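Enoyl-CoA hydratase/carnithine racemase (PDB 4NEK) probably acts on enoyl-CoA thioesters as a crotonase-family enzyme, perhaps shifting the double bond as a delta(3)-delta(2)-enoyl-CoA isomerase. Local coordinates at the interface of chains A and B. Residues are numbered along the deposited sequence; one frame, centred on the assembly and turned at random. Chains: chain A/B, Enoyl-CoA hydratase/carnithine racemase.

The interface of chains A and B. Residues chain A 215, 219, 222; chain B 84-85, 88, 112, 136-138.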
ATOM      1  N   ILE A 215      -5.691  30.558   1.421  1.00 26.77           N
ATOM      2  CA  ILE A 215      -5.351  30.082   2.709  1.00 29.52           C
ATOM      3  C   ILE A 215      -5.576  31.141   3.799  1.00 30.81           C
ATOM      4  O   ILE A 215      -6.072  30.804   4.870  1.00 31.02           O
ATOM      5  CB  ILE A 215      -3.897  29.500   2.715  1.00 32.11           C
ATOM      6  CG1 ILE A 215      -3.635  28.661   3.982  1.00 33.73           C
ATOM      7  CG2 ILE A 215      -2.858  30.590   2.597  1.00 31.25           C
ATOM      8  CD1 ILE A 215      -4.600  27.498   4.129  1.00 37.31           C
ATOM      9  N   LEU A 219      -7.820  30.869   7.242  1.00 28.77           N
ATOM     10  CA  LEU A 219      -7.293  31.111   8.597  1.00 29.84           C
ATOM     11  C   LEU A 219      -8.184  32.072   9.364  1.00 29.42           C
ATOM     12  O   LEU A 219      -8.515  31.847  10.521  1.00 25.15           O
ATOM     13  CB  LEU A 219      -5.890  31.685   8.543  1.00 30.10           C
ATOM     14  CG  LEU A 219      -4.839  30.693   8.061  1.00 32.93           C
ATOM     15  CD1 LEU A 219      -3.478  31.369   7.921  1.00 34.03           C
ATOM     16  CD2 LEU A 219      -4.735  29.525   9.020  1.00 34.08           C
ATOM     17  N   GLU A 222     -11.540  30.226  10.230  1.00 27.57           N
ATOM     18  CA  GLU A 222     -11.439  29.282  11.319  1.00 29.57           C
ATOM     19  C   GLU A 222     -11.316  30.040  12.619  1.00 28.65           C
ATOM     20  O   GLU A 222     -11.961  29.703  13.617  1.00 27.90           O
ATOM     21  CB  GLU A 222     -10.222  28.389  11.187  1.00 33.66           C
ATOM     22  CG  GLU A 222     -10.327  27.317  10.119  1.00 37.97           C
ATOM     23  CD  GLU A 222      -9.030  26.532   9.903  1.00 40.77           C
ATOM     24  OE1 GLU A 222      -7.945  27.053  10.279  1.00 42.44           O
ATOM     25  OE2 GLU A 222      -9.089  25.415   9.324  1.00 42.01           O
TER
ATOM     26  N   ILE B  84       1.524  31.212  12.561  1.00 29.92           N
ATOM     27  CA  ILE B  84       0.893  30.404  11.529  1.00 32.42           C
ATOM     28  C   ILE B  84       0.865  31.154  10.207  1.00 29.83           C
ATOM     29  O   ILE B  84       1.248  30.610   9.175  1.00 28.56           O
ATOM     30  CB  ILE B  84      -0.556  30.050  11.929  1.00 39.79           C
ATOM     31  CG1 ILE B  84      -0.558  29.110  13.165  1.00 42.60           C
ATOM     32  CG2 ILE B  84      -1.278  29.371  10.782  1.00 38.64           C
ATOM     33  CD1 ILE B  84      -1.841  29.147  13.999  1.00 45.13           C
ATOM     34  N   ARG B  85       0.451  32.418  10.226  1.00 29.16           N
ATOM     35  CA  ARG B  85       0.461  33.207   8.975  1.00 30.58           C
ATOM     36  C   ARG B  85       1.855  33.375   8.412  1.00 28.93           C
ATOM     37  O   ARG B  85       2.050  33.278   7.207  1.00 26.87           O
ATOM     38  CB  ARG B  85      -0.218  34.550   9.150  1.00 29.82           C
ATOM     39  CG  ARG B  85      -1.714  34.372   9.358  1.00 30.65           C
ATOM     40  CD  ARG B  85      -2.426  35.676   9.674  1.00 31.72           C
ATOM     41  NE  ARG B  85      -3.836  35.417   9.926  1.00 35.97           N
ATOM     42  CZ  ARG B  85      -4.811  35.489   9.017  1.00 39.78           C
ATOM     43  NH1 ARG B  85      -4.553  35.857   7.769  1.00 41.95           N
ATOM     44  NH2 ARG B  85      -6.058  35.175   9.353  1.00 43.31           N
ATOM     45  N   ALA B  88       2.510  29.909   6.708  1.00 32.83           N
ATOM     46  CA  ALA B  88       1.623  29.727   5.592  1.00 30.03           C
ATOM     47  C   ALA B  88       1.978  30.666   4.446  1.00 33.14           C
ATOM     48  O   ALA B  88       1.920  30.271   3.313  1.00 35.58           O
ATOM     49  CB  ALA B  88       0.207  29.960   6.006  1.00 30.29           C
ATOM     50  N   HIS B 112       1.738  23.223   5.663  1.00 26.97           N
ATOM     51  CA  HIS B 112       2.370  24.397   5.118  1.00 27.13           C
ATOM     52  C   HIS B 112       3.853  24.178   4.854  1.00 28.56           C
ATOM     53  O   HIS B 112       4.489  25.050   4.290  1.00 35.08           O
ATOM     54  CB  HIS B 112       2.185  25.558   6.059  1.00 28.56           C
ATOM     55  CG  HIS B 112       0.764  25.781   6.418  1.00 32.22           C
ATOM     56  ND1 HIS B 112      -0.166  26.226   5.504  1.00 34.29           N
ATOM     57  CD2 HIS B 112       0.089  25.529   7.560  1.00 35.59           C
ATOM     58  CE1 HIS B 112      -1.349  26.267   6.075  1.00 38.36           C
ATOM     59  NE2 HIS B 112      -1.226  25.840   7.322  1.00 39.19           N
ATOM     60  N   GLU B 136      -7.462  24.610  13.669  1.00 47.10           N
ATOM     61  CA  GLU B 136      -6.807  25.847  13.407  1.00 47.58           C
ATOM     62  C   GLU B 136      -5.830  25.577  12.254  1.00 41.53           C
ATOM     63  O   GLU B 136      -5.719  24.449  11.728  1.00 34.18           O
ATOM     64  CB  GLU B 136      -5.995  26.221  14.652  1.00 54.48           C
ATOM     65  CG  GLU B 136      -4.716  25.357  14.746  1.00 68.28           C
ATOM     66  CD  GLU B 136      -4.087  25.261  16.121  1.00 87.35           C
ATOM     67  OE1 GLU B 136      -4.598  25.884  17.083  1.00108.33           O
ATOM     68  OE2 GLU B 136      -3.078  24.524  16.247  1.00 97.92           O
ATOM     69  N   ALA B 137      -5.090  26.630  11.920  1.00 33.43           N
ATOM     70  CA  ALA B 137      -4.008  26.566  10.958  1.00 30.57           C
ATOM     71  C   ALA B 137      -4.422  26.047   9.583  1.00 28.40           C
ATOM     72  O   ALA B 137      -3.555  25.597   8.805  1.00 26.02           O
ATOM     73  CB  ALA B 137      -2.839  25.777  11.509  1.00 31.24           C
ATOM     74  N   GLY B 138      -5.713  26.195   9.250  1.00 24.30           N
ATOM     75  CA  GLY B 138      -6.209  25.814   7.927  1.00 24.15           C
ATOM     76  C   GLY B 138      -6.428  24.323   7.780  1.00 23.75           C
ATOM     77  O   GLY B 138      -6.693  23.857   6.683  1.00 22.18           O
TER
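A:Glu222 and B:Gly138 meet through a carboxylate-to-amide hydrogen bond, part of a subunit interface in the six-chain assembly of this crotonase-fold enzyme. The backbone N of B:Gly138 donates to OE1 of A:Glu222 over 2.6 Å, with 147° at H. It reaches the syn side of the carboxylate, 16° out of its plane. An extended glutamate suits the task: its CG lies anti to the carbonyl carbon, and the chain runs straight on from helix 215-230 to bring the acid to the loop. Glycine suits this turn of positive phi, and a side chain there would probably run into A:Ile215. The carboxylate carbon CD of A:Glu222 packs 3.5 Å from CA of B:Gly138. An alanine in place of A:Glu222 would probably leave the B:Gly138 amide without its acceptor and the loop freer to shift.

One helical turn earlier, the two methyls of A:Leu219 let one side chain touch several partners. CD2 rests 3.6 Å from CA of B:Ala137 and also meets CG2 of B:Ile84, while CD1 reaches the aliphatic CG of B:Arg85. That arginine's straight chain runs antiparallel alongside the leucine, and its guanidinium turns one face to CB of A:Leu219, 3.6 Å above the plane and toward the rim. It thus offers methylenes and a flat end to the same apolar partner. A:Ile215, with CG1 anti to the backbone N (chi1 -165°), brings CD1 to the in-plane edge of the B:His112 imidazole, an apolar arm needing no polar mate.

Behind this shell, B:His112 NE2 donates to the carbonyl O of B:Ala137 (2.8 Å), nearly in the ring plane, which is likely to steady the loop. The methyl of B:Ala88, short enough to sit close over the imidazole, covers one face near its rim.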